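Local coordinates for protein D-lactate dehydrogenase (Fermentative) (PDB 6ABJ) that interconverts D-lactate and pyruvate with NADH or NAD+ as cofactor, working as a tetrameric fermentative dehydrogenase of the D-isomer specific 2-hydroxyacid dehydrogenase family, at residues T85-A89 against I331-Q335; Y116-V121 against A313-A319; N133-A139 against G152-L158; E173-R177 against R196-L200; L259-K264 against R299-N305. All coordinates share one frame; numbering follows the deposited sequence.

Contact 1 of 5, residues T85-A89 against I331-Q335; sequences TRLVA and IAAWQ
L87 and W334 make the dense half of this contact. The CB of L87 stands over the face of the six-membered ring of the indole, 4.0 Å from its centroid, a CH-pi contact, while L87 CD2 lies 3.8 Å from W334 CD2. With CG turned opposite the backbone N (chi1 173°), L87 lays both methyls against the indole, CD2 by CD2 and CE3 of W334 and CD1 by the five-membered ring near W334 CD1 and CG. Deeper still, L87 CD2 meets I331 CG1 at 4.0 Å and A89 CB rests 3.9 Å from I331 CD1. The solvent side is looser and polar: the R86 guanidinium crosses the outer end of the indole, W334 CH2 lying over its centre with the two planes 51° apart and R86 NH1 3.7 Å from W334 CH2. That guanidinium is steered by a salt bridge to E62. Helix 331-335 runs nearly antiparallel to strand 87-89, at 158°, the helix-on-sheet layering of an alpha/beta domain built on a parallel sheet.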
# COMPACT_ATOMS: atom_id res chain seq x y z
N THR B 85 -4.73 12.59 43.51
CA THR B 85 -5.03 11.29 42.93
C THR B 85 -4.67 10.24 43.93
O THR B 85 -3.60 10.32 44.55
CB THR B 85 -4.30 11.11 41.59
OG1 THR B 85 -4.82 12.06 40.66
CG2 THR B 85 -4.47 9.72 41.07
N ARG B 86 -5.55 9.26 44.14
CA ARG B 86 -5.31 8.28 45.21
C ARG B 86 -5.11 6.86 44.71
O ARG B 86 -4.63 6.01 45.46
CB ARG B 86 -6.43 8.30 46.28
CG ARG B 86 -6.57 9.60 47.09
CD ARG B 86 -7.81 9.54 48.01
NE ARG B 86 -7.77 8.37 48.93
CZ ARG B 86 -8.84 7.62 49.29
NH1 ARG B 86 -10.08 7.91 48.89
NH2 ARG B 86 -8.66 6.57 50.08
N LEU B 87 -5.39 6.60 43.43
CA LEU B 87 -5.16 5.29 42.85
C LEU B 87 -4.79 5.42 41.34
O LEU B 87 -5.39 6.21 40.62
CB LEU B 87 -6.42 4.42 42.99
CG LEU B 87 -6.41 3.06 42.29
CD1 LEU B 87 -5.53 2.00 42.93
CD2 LEU B 87 -7.84 2.58 42.22
N VAL B 88 -3.80 4.63 40.93
CA VAL B 88 -3.44 4.48 39.53
C VAL B 88 -3.92 3.10 39.09
O VAL B 88 -3.45 2.11 39.61
CB VAL B 88 -1.89 4.52 39.38
CG1 VAL B 88 -1.47 4.24 37.92
CG2 VAL B 88 -1.35 5.87 39.84
N ALA B 89 -4.88 3.05 38.18
CA ALA B 89 -5.40 1.79 37.65
C ALA B 89 -4.82 1.63 36.24
O ALA B 89 -5.10 2.48 35.36
CB ALA B 89 -6.90 1.81 37.53
N ILE B 331 -11.01 -1.28 40.85
CA ILE B 331 -11.18 0.06 41.40
C ILE B 331 -12.19 -0.01 42.57
O ILE B 331 -11.97 0.65 43.62
CB ILE B 331 -11.61 1.07 40.31
CG1 ILE B 331 -10.41 1.43 39.41
CG2 ILE B 331 -12.10 2.38 40.92
CD1 ILE B 331 -10.78 2.14 38.12
N ALA B 332 -13.27 -0.77 42.38
CA ALA B 332 -14.33 -0.97 43.42
C ALA B 332 -13.70 -1.65 44.64
O ALA B 332 -13.96 -1.30 45.79
CB ALA B 332 -15.49 -1.79 42.86
N ALA B 333 -12.83 -2.61 44.36
CA ALA B 333 -12.12 -3.34 45.39
C ALA B 333 -11.17 -2.45 46.19
O ALA B 333 -11.16 -2.48 47.45
CB ALA B 333 -11.43 -4.56 44.82
N TRP B 334 -10.38 -1.63 45.51
CA TRP B 334 -9.51 -0.72 46.23
C TRP B 334 -10.33 0.14 47.18
O TRP B 334 -9.97 0.33 48.36
CB TRP B 334 -8.73 0.18 45.26
CG TRP B 334 -8.15 1.44 45.88
CD1 TRP B 334 -6.96 1.56 46.61
CD2 TRP B 334 -8.72 2.80 45.88
NE1 TRP B 334 -6.77 2.85 47.02
CE2 TRP B 334 -7.78 3.64 46.62
CE3 TRP B 334 -9.87 3.38 45.35
CZ2 TRP B 334 -8.00 5.00 46.81
CZ3 TRP B 334 -10.08 4.75 45.55
CH2 TRP B 334 -9.17 5.53 46.26
N GLN B 335 -11.42 0.68 46.65
CA GLN B 335 -12.41 1.50 47.39
C GLN B 335 -12.85 0.85 48.70
O GLN B 335 -12.98 1.54 49.70
CB GLN B 335 -13.62 1.70 46.49
CG GLN B 335 -14.51 2.87 46.78
CD GLN B 335 -15.82 2.77 45.97
OE1 GLN B 335 -15.85 2.69 44.72
NE2 GLN B 335 -16.93 2.75 46.70

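Contact 2 of 5, residues Y116-V121 against A313-A319; sequences YSPHAV and AFLTREA. With ACT (acetate ion), chain D.
A313 opens the second segment by setting its CB 3.8 Å from V121 CG1, where the chain passes the first turn of helix 118-134. Its carbonyl oxygen lies 3.1 Å from A120 O; two acceptors cannot bond each other, and R134 of the second subunit donates to both, which would offset their repulsion. F314, which contacts NADH when the cofactor is bound, follows with CG placed between its backbone N and carbonyl carbon (chi1 64°), a setting that lays the ring on that of Y116. The pair stacks face to face, centroids 4.0 Å apart and planes 17° from parallel, with F314 CE2 3.4 Å from Y116 CZ. Y116 OH donates to OXT of an acetate ion, 2.6 Å away at the edge of the tyrosine ring, and is itself bonded by A93 N, while G94 N bonds the acetate. T316 caps helix 317-335 as S117 caps helix 118-134: T316 OG1 accepts from A319 N and also bonds D157 of the second subunit, while its side chain brushes A120 CB. A319 comes last, its CB 3.6 Å from S117 CB, and a water links S117 N to A319 O. Two helix starts thus meet through small side chains, and beside the aromatic pair Y116 OH and G94 N can hold a carboxylate; the acetate, probably from the crystallisation liquor, is consistent with, but does not prove, a place for the substrate's.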
# COMPACT_ATOMS: atom_id res chain seq x y z
N TYR B 116 -4.50 -11.37 29.85
CA TYR B 116 -5.43 -11.10 28.78
C TYR B 116 -6.15 -12.37 28.40
O TYR B 116 -5.66 -13.46 28.66
CB TYR B 116 -4.66 -10.56 27.57
CG TYR B 116 -3.98 -9.22 27.81
CD1 TYR B 116 -4.71 -8.13 28.22
CD2 TYR B 116 -2.60 -9.07 27.67
CE1 TYR B 116 -4.11 -6.90 28.44
CE2 TYR B 116 -2.00 -7.85 27.95
CZ TYR B 116 -2.77 -6.78 28.32
OH TYR B 116 -2.19 -5.56 28.58
N SER B 117 -7.35 -12.21 27.83
CA SER B 117 -8.15 -13.30 27.30
C SER B 117 -7.34 -14.29 26.45
O SER B 117 -6.74 -13.91 25.41
CB SER B 117 -9.23 -12.71 26.39
OG SER B 117 -9.84 -13.68 25.54
N PRO B 118 -7.35 -15.56 26.84
CA PRO B 118 -6.51 -16.52 26.14
C PRO B 118 -7.03 -16.83 24.76
O PRO B 118 -6.22 -17.03 23.87
CB PRO B 118 -6.54 -17.76 27.04
CG PRO B 118 -7.77 -17.59 27.91
CD PRO B 118 -7.94 -16.14 28.08
N HIS B 119 -8.34 -16.87 24.56
CA HIS B 119 -8.84 -17.07 23.20
C HIS B 119 -8.47 -15.93 22.25
O HIS B 119 -8.07 -16.19 21.11
CB HIS B 119 -10.33 -17.30 23.17
CG HIS B 119 -10.70 -18.61 23.75
ND1 HIS B 119 -10.53 -19.79 23.07
CD2 HIS B 119 -11.20 -18.95 24.97
CE1 HIS B 119 -10.91 -20.81 23.84
NE2 HIS B 119 -11.32 -20.32 24.99
N ALA B 120 -8.61 -14.70 22.69
CA ALA B 120 -8.28 -13.57 21.83
C ALA B 120 -6.83 -13.64 21.39
O ALA B 120 -6.52 -13.48 20.18
CB ALA B 120 -8.55 -12.25 22.51
N VAL B 121 -5.92 -13.88 22.34
CA VAL B 121 -4.50 -13.89 22.07
C VAL B 121 -4.08 -15.09 21.22
O VAL B 121 -3.33 -14.95 20.25
CB VAL B 121 -3.64 -13.74 23.36
CG1 VAL B 121 -2.15 -13.74 23.03
CG2 VAL B 121 -3.98 -12.42 24.05
N ALA B 313 -3.09 -8.36 20.04
CA ALA B 313 -3.59 -9.73 20.26
C ALA B 313 -4.77 -9.82 21.21
O ALA B 313 -5.60 -10.70 21.05
CB ALA B 313 -2.48 -10.66 20.75
N PHE B 314 -4.88 -8.86 22.14
CA PHE B 314 -6.09 -8.78 22.99
C PHE B 314 -7.15 -7.83 22.49
O PHE B 314 -8.16 -7.62 23.17
CB PHE B 314 -5.71 -8.45 24.45
CG PHE B 314 -5.06 -7.11 24.64
CD1 PHE B 314 -5.83 -5.96 24.70
CD2 PHE B 314 -3.70 -7.00 24.83
CE1 PHE B 314 -5.26 -4.74 24.89
CE2 PHE B 314 -3.12 -5.78 25.08
CZ PHE B 314 -3.91 -4.65 25.11
N LEU B 315 -6.98 -7.33 21.25
CA LEU B 315 -7.88 -6.34 20.70
C LEU B 315 -9.08 -6.99 20.03
O LEU B 315 -9.25 -6.92 18.78
CB LEU B 315 -7.16 -5.37 19.73
CG LEU B 315 -7.84 -4.01 19.49
CD1 LEU B 315 -7.66 -3.06 20.68
CD2 LEU B 315 -7.39 -3.34 18.22
N THR B 316 -9.94 -7.61 20.84
CA THR B 316 -11.27 -8.02 20.45
C THR B 316 -12.32 -7.41 21.39
O THR B 316 -11.98 -7.03 22.51
CB THR B 316 -11.47 -9.52 20.50
OG1 THR B 316 -11.37 -10.00 21.85
CG2 THR B 316 -10.42 -10.27 19.64
N ARG B 317 -13.55 -7.38 20.98
CA ARG B 317 -14.56 -6.79 21.84
C ARG B 317 -14.70 -7.51 23.17
O ARG B 317 -14.76 -6.89 24.18
CB ARG B 317 -15.86 -6.58 21.09
CG ARG B 317 -15.82 -5.19 20.46
CD ARG B 317 -16.67 -4.99 19.23
NE ARG B 317 -16.14 -3.97 18.32
CZ ARG B 317 -15.70 -2.76 18.67
NH1 ARG B 317 -15.69 -2.37 19.92
NH2 ARG B 317 -15.27 -1.93 17.74
N GLU B 318 -14.66 -8.81 23.15
CA GLU B 318 -14.76 -9.61 24.34
C GLU B 318 -13.56 -9.46 25.25
O GLU B 318 -13.69 -9.39 26.48
CB GLU B 318 -14.98 -11.07 23.96
CG GLU B 318 -16.29 -11.30 23.19
CD GLU B 318 -16.16 -11.13 21.66
OE1 GLU B 318 -15.08 -10.76 21.14
OE2 GLU B 318 -17.16 -11.35 20.96
N ALA B 319 -12.37 -9.41 24.69
CA ALA B 319 -11.19 -9.29 25.49
C ALA B 319 -11.08 -7.91 26.10
O ALA B 319 -10.60 -7.75 27.26
CB ALA B 319 -9.92 -9.63 24.68
C ACT D . 1.05 -4.66 27.98
O ACT D . 2.29 -4.60 28.09
OXT ACT D . 0.35 -5.33 28.77
CH3 ACT D . 0.38 -3.89 26.88
O HOH W 1 -8.48 -9.57 28.01

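Contact 3 of 5, residues N133-A139 against G152-L158; sequences NRRLHRA and GLTGFDL
N133 grips F156 with both ends of its amide. F156 N donates to N133 OD1 at 2.9 Å, nearly straight at 169°, and N133 ND2 returns a bond to F156 O, 2.8 Å away and close to the amide plane. A fully extended first torsion (chi1 180°) also sets the N133 amide against one face of the F156 ring, stacked at 17° with ND2 over the ring centre. Two residues on from N133, R135, with positive phi, is the C-prime residue of a Schellman motif that closes helix 118-134 before helix 136-143. Its side chain, bent at chi2, brings the guanidinium against the backbone of 152-155: R135 NH1 donates to N133 O at 2.8 Å, R135 NE makes a longer, less straight bond to G152 O, 3.3 Å, and T154 O stands above the centre of the planar group without a hydrogen bond. Waters join R134 NE to L153 O and R134 NH1 to F156 O. L153 tucks CD2 3.8 Å from R135 CB, while R138 is salt-bridged to D289 of the third subunit.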
# COMPACT_ATOMS: atom_id res chain seq x y z
N ASN B 133 1.66 -17.63 6.12
CA ASN B 133 1.73 -18.87 5.35
C ASN B 133 1.18 -18.61 3.93
O ASN B 133 1.84 -18.88 2.91
CB ASN B 133 0.90 -19.89 6.08
CG ASN B 133 0.86 -21.25 5.40
OD1 ASN B 133 1.00 -21.36 4.17
ND2 ASN B 133 0.57 -22.27 6.19
N ARG B 134 -0.02 -18.04 3.88
CA ARG B 134 -0.72 -17.86 2.63
C ARG B 134 -0.43 -16.43 2.01
O ARG B 134 -1.01 -16.05 0.98
CB ARG B 134 -2.21 -18.13 2.75
CG ARG B 134 -2.55 -19.47 3.45
CD ARG B 134 -1.87 -20.65 2.77
NE ARG B 134 -2.48 -20.87 1.52
CZ ARG B 134 -3.46 -21.74 1.25
NH1 ARG B 134 -3.87 -22.63 2.12
NH2 ARG B 134 -3.96 -21.77 0.05
N ARG B 135 0.44 -15.68 2.67
CA ARG B 135 0.81 -14.36 2.19
C ARG B 135 -0.39 -13.47 1.95
O ARG B 135 -0.44 -12.72 0.97
CB ARG B 135 1.62 -14.48 0.90
CG ARG B 135 3.05 -14.93 1.10
CD ARG B 135 3.14 -16.44 1.13
NE ARG B 135 4.42 -16.93 0.65
CZ ARG B 135 5.03 -18.02 1.11
NH1 ARG B 135 4.46 -18.74 2.07
NH2 ARG B 135 6.20 -18.39 0.61
N LEU B 136 -1.37 -13.55 2.84
CA LEU B 136 -2.61 -12.87 2.62
C LEU B 136 -2.49 -11.32 2.59
O LEU B 136 -3.20 -10.69 1.88
CB LEU B 136 -3.61 -13.25 3.68
CG LEU B 136 -4.02 -14.76 3.75
CD1 LEU B 136 -4.96 -15.08 4.90
CD2 LEU B 136 -4.52 -15.21 2.41
N HIS B 137 -1.58 -10.78 3.38
CA HIS B 137 -1.32 -9.32 3.42
C HIS B 137 -0.75 -8.89 2.06
O HIS B 137 -1.16 -7.85 1.49
CB HIS B 137 -0.38 -9.03 4.60
CG HIS B 137 0.92 -9.74 4.57
ND1 HIS B 137 1.06 -11.10 4.76
CD2 HIS B 137 2.17 -9.29 4.35
CE1 HIS B 137 2.32 -11.43 4.66
NE2 HIS B 137 3.01 -10.34 4.43
N ARG B 138 0.12 -9.72 1.49
CA ARG B 138 0.69 -9.43 0.13
C ARG B 138 -0.40 -9.58 -0.95
O ARG B 138 -0.52 -8.74 -1.85
CB ARG B 138 1.84 -10.32 -0.17
CG ARG B 138 3.00 -10.17 0.87
CD ARG B 138 4.31 -10.86 0.38
NE ARG B 138 4.79 -10.22 -0.84
CZ ARG B 138 5.40 -10.84 -1.86
NH1 ARG B 138 5.72 -12.14 -1.79
NH2 ARG B 138 5.73 -10.11 -2.92
N ALA B 139 -1.19 -10.67 -0.87
CA ALA B 139 -2.32 -10.86 -1.82
C ALA B 139 -3.29 -9.70 -1.85
O ALA B 139 -3.69 -9.24 -2.90
CB ALA B 139 -3.03 -12.15 -1.54
N GLY B 152 4.97 -16.17 -6.08
CA GLY B 152 5.46 -15.95 -4.75
C GLY B 152 4.48 -16.11 -3.58
O GLY B 152 4.89 -16.02 -2.44
N LEU B 153 3.21 -16.45 -3.85
CA LEU B 153 2.20 -16.57 -2.81
C LEU B 153 1.94 -18.01 -2.31
O LEU B 153 1.15 -18.21 -1.39
CB LEU B 153 0.88 -15.98 -3.30
CG LEU B 153 0.90 -14.55 -3.80
CD1 LEU B 153 -0.50 -14.08 -4.14
CD2 LEU B 153 1.48 -13.58 -2.74
N THR B 154 2.66 -19.00 -2.89
CA THR B 154 2.49 -20.37 -2.50
C THR B 154 2.81 -20.59 -1.04
O THR B 154 3.96 -20.28 -0.60
CB THR B 154 3.35 -21.31 -3.36
OG1 THR B 154 3.07 -21.05 -4.71
CG2 THR B 154 3.02 -22.77 -3.07
N GLY B 155 1.90 -21.21 -0.31
CA GLY B 155 2.11 -21.57 1.10
C GLY B 155 2.34 -23.04 1.34
O GLY B 155 2.91 -23.74 0.46
N PHE B 156 1.97 -23.48 2.51
CA PHE B 156 2.09 -24.85 2.91
C PHE B 156 0.87 -25.27 3.73
O PHE B 156 0.27 -24.46 4.46
CB PHE B 156 3.41 -25.06 3.68
CG PHE B 156 3.52 -24.26 4.97
CD1 PHE B 156 4.07 -23.00 4.97
CD2 PHE B 156 3.11 -24.77 6.16
CE1 PHE B 156 4.25 -22.30 6.15
CE2 PHE B 156 3.28 -24.06 7.37
CZ PHE B 156 3.90 -22.84 7.35
N ASP B 157 0.48 -26.53 3.60
CA ASP B 157 -0.61 -27.04 4.41
C ASP B 157 -0.15 -27.04 5.87
O ASP B 157 0.96 -27.47 6.18
CB ASP B 157 -0.90 -28.50 4.06
CG ASP B 157 -1.48 -28.67 2.69
OD1 ASP B 157 -1.72 -27.66 2.00
OD2 ASP B 157 -1.70 -29.84 2.31
N LEU B 158 -1.01 -26.58 6.76
CA LEU B 158 -0.77 -26.74 8.16
C LEU B 158 -0.95 -28.21 8.63
O LEU B 158 -0.20 -28.72 9.51
CB LEU B 158 -1.71 -25.85 8.97
CG LEU B 158 -1.46 -24.33 8.86
CD1 LEU B 158 -2.50 -23.54 9.60
CD2 LEU B 158 -0.05 -23.93 9.33
O HOH W 2 -1.13 -19.48 -0.79
O HOH W 3 -2.44 -23.47 4.55
O HOH W 4 7.37 -16.24 -1.33

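Contact 4 of 5, residues E173-R177 against R196-L200; sequences ETFAR and RIQAL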
# COMPACT_ATOMS: atom_id res chain seq x y z
N GLU B 173 -1.78 -23.31 25.93
CA GLU B 173 -2.69 -24.45 25.84
C GLU B 173 -3.82 -24.18 24.86
O GLU B 173 -4.23 -25.05 24.07
CB GLU B 173 -3.25 -24.81 27.25
CG GLU B 173 -4.27 -25.93 27.17
CD GLU B 173 -5.06 -26.19 28.51
OE1 GLU B 173 -4.52 -25.86 29.58
OE2 GLU B 173 -6.17 -26.72 28.41
N THR B 174 -4.38 -23.00 24.93
CA THR B 174 -5.46 -22.60 24.05
C THR B 174 -4.98 -22.62 22.60
O THR B 174 -5.67 -23.13 21.70
CB THR B 174 -5.97 -21.19 24.42
OG1 THR B 174 -6.27 -21.13 25.83
CG2 THR B 174 -7.20 -20.80 23.60
N PHE B 175 -3.81 -22.03 22.38
CA PHE B 175 -3.15 -22.09 21.06
C PHE B 175 -2.95 -23.54 20.61
O PHE B 175 -3.23 -23.94 19.45
CB PHE B 175 -1.83 -21.34 21.17
CG PHE B 175 -0.97 -21.44 19.92
CD1 PHE B 175 -1.28 -20.68 18.83
CD2 PHE B 175 0.07 -22.37 19.82
CE1 PHE B 175 -0.50 -20.75 17.65
CE2 PHE B 175 0.83 -22.48 18.64
CZ PHE B 175 0.55 -21.65 17.57
N ALA B 176 -2.44 -24.36 21.51
CA ALA B 176 -2.19 -25.76 21.15
C ALA B 176 -3.47 -26.46 20.70
O ALA B 176 -3.45 -27.22 19.70
CB ALA B 176 -1.52 -26.50 22.30
N ARG B 177 -4.60 -26.24 21.39
CA ARG B 177 -5.84 -26.91 21.04
C ARG B 177 -6.32 -26.47 19.66
O ARG B 177 -6.81 -27.26 18.83
CB ARG B 177 -6.97 -26.60 22.10
CG ARG B 177 -8.33 -27.23 21.80
CD ARG B 177 -9.17 -27.57 23.07
NE ARG B 177 -8.85 -26.64 24.15
CZ ARG B 177 -8.12 -26.91 25.23
NH1 ARG B 177 -7.67 -28.11 25.47
NH2 ARG B 177 -7.83 -25.93 26.08
N ARG B 196 -3.18 -31.82 30.10
CA ARG B 196 -4.12 -31.37 29.11
C ARG B 196 -3.51 -31.32 27.72
O ARG B 196 -4.14 -31.70 26.73
CB ARG B 196 -4.69 -30.00 29.50
CG ARG B 196 -5.93 -30.08 30.38
CD ARG B 196 -5.93 -29.00 31.46
NE ARG B 196 -4.60 -28.72 31.98
CZ ARG B 196 -4.14 -27.51 32.25
NH1 ARG B 196 -4.92 -26.45 32.05
NH2 ARG B 196 -2.91 -27.35 32.72
N ILE B 197 -2.27 -30.86 27.66
CA ILE B 197 -1.48 -30.80 26.39
C ILE B 197 -1.36 -32.19 25.84
O ILE B 197 -1.63 -32.45 24.67
CB ILE B 197 -0.08 -30.25 26.66
CG1 ILE B 197 -0.17 -28.76 27.04
CG2 ILE B 197 0.82 -30.49 25.46
CD1 ILE B 197 -0.47 -27.82 25.87
N GLN B 198 -1.06 -33.14 26.74
CA GLN B 198 -1.05 -34.56 26.40
C GLN B 198 -2.34 -35.09 25.85
O GLN B 198 -2.31 -35.79 24.85
CB GLN B 198 -0.59 -35.35 27.62
CG GLN B 198 0.87 -35.06 27.86
CD GLN B 198 1.41 -35.63 29.17
OE1 GLN B 198 0.86 -35.41 30.24
NE2 GLN B 198 2.52 -36.33 29.08
N ALA B 199 -3.47 -34.75 26.47
CA ALA B 199 -4.79 -35.18 25.97
C ALA B 199 -5.10 -34.65 24.58
O ALA B 199 -5.82 -35.30 23.82
CB ALA B 199 -5.90 -34.75 26.91
N LEU B 200 -4.57 -33.46 24.23
CA LEU B 200 -4.70 -32.95 22.84
C LEU B 200 -3.90 -33.73 21.84
O LEU B 200 -4.06 -33.50 20.66
CB LEU B 200 -4.19 -31.50 22.70
CG LEU B 200 -5.00 -30.56 23.57
CD1 LEU B 200 -4.36 -29.18 23.68
CD2 LEU B 200 -6.40 -30.50 23.01
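In the NAD-binding Rossmann domain, helix 170-181 follows what appears to be the glycine-rich turn after strand 162-166, and this contact joins it to helix 195-199 beyond the next strand. A salt-bridge network tops the interface. E173 OE1 lies 2.6 Å from R196 NH1 and comes over a face of the R196 guanidinium; the carboxylate and guanidinium planes stand at 89°, and the pair is a salt bridge without hydrogen-bond geometry. The other oxygen, E173 OE2, accepts from R177 NH2 at 3.0 Å, a straight bond lying in the R177 guanidinium plane and reaching OE2 on its anti side. One glutamate, extended beyond CG, thus answers two arginines, and its negative charge should ease their proximity. Beneath the charges the packing is apolar. I197 CD1 sits 3.9 Å from A176 CB and close to E173 CA, and L200 CD1 approaches the same A176 CB at 4.1 Å. L200 CD2 lies 3.7 Å from R177 NH1, the two side chains crossing at about a right angle. A176 also touches L186 and I197 touches A188, both on strand 185-189, so the two helices meet above that strand, while T174 and F175 face helix 118-134.

Contact 5 of 5, residues L259-K264 against R299-N305; sequences LIEALK and RLLSFPN
L263, L300 and F303 carry the largest buried areas here, and they meet in one cluster. The F303 ring receives L263 CB on one face, toward the rim, in a CH-pi contact 4.1 Å from the centroid. L263 CD1 bridges onward, 3.7 Å from L300 CD2 and 4.0 Å from F303 CE2; it gets there because L263 CG is anti to the carbonyl carbon (chi1 -72°). L300, crossing L263 at about a right angle, also brings CD2 within 4.2 Å of I260 CG1. K264 CG comes to the ring edge, 3.9 Å from F303 CZ. Farther along, K264 NZ and R299 NH2 lie 4.1 Å apart, like charges gathered round D295 of the third subunit, to which both are salt-bridged. A water joins L263 O to N305 ND2, which also bonds G269 O; N305 OD1 is buried without a partner in the model. L259 and L300 rest on L271 of strand 268-273 and L263 on V306, paired helices covering the edge of a parallel sheet in a Rossmann-type domain.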
# COMPACT_ATOMS: atom_id res chain seq x y z
N LEU B 259 17.28 -11.84 14.84
CA LEU B 259 16.28 -12.27 13.85
C LEU B 259 16.63 -11.78 12.45
O LEU B 259 16.36 -12.45 11.48
CB LEU B 259 14.93 -11.74 14.24
CG LEU B 259 14.26 -12.20 15.54
CD1 LEU B 259 13.01 -11.44 15.82
CD2 LEU B 259 13.96 -13.64 15.46
N ILE B 260 17.26 -10.62 12.35
CA ILE B 260 17.56 -10.02 11.08
C ILE B 260 18.45 -10.89 10.24
O ILE B 260 18.22 -11.10 9.06
CB ILE B 260 18.19 -8.65 11.29
CG1 ILE B 260 17.11 -7.69 11.78
CG2 ILE B 260 18.78 -8.08 10.03
CD1 ILE B 260 17.66 -6.40 12.30
N GLU B 261 19.58 -11.31 10.78
CA GLU B 261 20.51 -12.06 9.99
C GLU B 261 19.92 -13.40 9.57
O GLU B 261 20.17 -13.84 8.45
CB GLU B 261 21.88 -12.19 10.72
CG GLU B 261 22.66 -10.86 10.66
CD GLU B 261 22.81 -10.26 9.23
OE1 GLU B 261 23.25 -10.97 8.29
OE2 GLU B 261 22.50 -9.06 9.03
N ALA B 262 19.09 -13.97 10.42
CA ALA B 262 18.39 -15.25 10.18
C ALA B 262 17.36 -15.13 9.05
O ALA B 262 17.22 -16.01 8.25
CB ALA B 262 17.72 -15.69 11.44
N LEU B 263 16.69 -13.99 9.02
CA LEU B 263 15.76 -13.68 7.93
C LEU B 263 16.53 -13.41 6.65
O LEU B 263 16.16 -13.93 5.59
CB LEU B 263 14.85 -12.50 8.32
CG LEU B 263 13.78 -12.80 9.37
CD1 LEU B 263 13.31 -11.57 10.11
CD2 LEU B 263 12.55 -13.49 8.73
N LYS B 264 17.64 -12.68 6.72
CA LYS B 264 18.43 -12.44 5.53
C LYS B 264 18.94 -13.72 4.91
O LYS B 264 18.96 -13.84 3.67
CB LYS B 264 19.55 -11.48 5.78
CG LYS B 264 19.03 -10.10 6.02
CD LYS B 264 20.12 -9.16 6.47
CE LYS B 264 21.25 -9.00 5.48
NZ LYS B 264 22.23 -8.09 6.13
N ARG B 299 14.13 -2.53 10.02
CA ARG B 299 14.61 -3.57 9.12
C ARG B 299 13.63 -4.75 9.13
O ARG B 299 13.30 -5.28 8.08
CB ARG B 299 16.01 -4.04 9.51
CG ARG B 299 16.61 -5.09 8.56
CD ARG B 299 16.83 -4.48 7.22
NE ARG B 299 17.88 -5.15 6.45
CZ ARG B 299 17.74 -5.79 5.28
NH1 ARG B 299 16.56 -5.96 4.71
NH2 ARG B 299 18.80 -6.32 4.70
N LEU B 300 13.12 -5.12 10.31
CA LEU B 300 12.14 -6.18 10.39
C LEU B 300 10.90 -5.87 9.58
O LEU B 300 10.41 -6.74 8.86
CB LEU B 300 11.70 -6.43 11.85
CG LEU B 300 12.80 -7.08 12.69
CD1 LEU B 300 12.41 -7.04 14.19
CD2 LEU B 300 13.04 -8.50 12.23
N LEU B 301 10.41 -4.64 9.72
CA LEU B 301 9.23 -4.21 9.03
C LEU B 301 9.29 -4.31 7.46
O LEU B 301 8.26 -4.48 6.87
CB LEU B 301 8.81 -2.81 9.41
CG LEU B 301 8.28 -2.76 10.86
CD1 LEU B 301 8.29 -1.30 11.34
CD2 LEU B 301 6.90 -3.37 11.03
N SER B 302 10.50 -4.31 6.90
CA SER B 302 10.76 -4.34 5.48
C SER B 302 10.60 -5.66 4.76
O SER B 302 10.35 -5.71 3.55
CB SER B 302 12.22 -3.95 5.25
OG SER B 302 12.50 -2.58 5.50
N PHE B 303 10.84 -6.73 5.51
CA PHE B 303 10.94 -8.07 4.95
C PHE B 303 9.55 -8.48 4.49
O PHE B 303 8.54 -8.19 5.14
CB PHE B 303 11.37 -9.04 5.98
CG PHE B 303 12.80 -8.91 6.36
CD1 PHE B 303 13.77 -9.20 5.45
CD2 PHE B 303 13.18 -8.48 7.59
CE1 PHE B 303 15.12 -9.11 5.81
CE2 PHE B 303 14.52 -8.45 7.95
CZ PHE B 303 15.48 -8.75 7.08
N PRO B 304 9.49 -9.21 3.40
CA PRO B 304 8.24 -9.61 2.80
C PRO B 304 7.56 -10.72 3.60
O PRO B 304 6.41 -10.97 3.40
CB PRO B 304 8.69 -10.18 1.41
CG PRO B 304 10.04 -10.61 1.59
CD PRO B 304 10.63 -9.48 2.51
N ASN B 305 8.31 -11.38 4.45
CA ASN B 305 7.90 -12.55 5.21
C ASN B 305 7.92 -12.27 6.71
O ASN B 305 8.02 -13.17 7.51
CB ASN B 305 8.85 -13.72 4.88
CG ASN B 305 10.37 -13.36 5.05
OD1 ASN B 305 10.77 -12.21 4.98
ND2 ASN B 305 11.18 -14.40 5.24
O HOH W 5 13.88 -15.37 5.31

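In the fold
Contacts 1 and 2 share helix 317-335, although their centres are about 24 Å apart, and contact 1 belongs to the other domain's sheet. Contact 2 lies near the middle of the chain and holds F314 of the cofactor site; contact 4, centres about 18 Å away, touches it through H119 and P118 against T174 and approaches the same site, the E173 and Q170 side chains about 6 Å apart. Contacts 3 and 5, about 17 Å apart between centres, meet where H137 and R138 pack on P304 O, and both touch the third subunit. Contacts 2 and 3 share helix 118-134 and both reach the second subunit, so the NADH-contacting F314 sits close to a subunit interface.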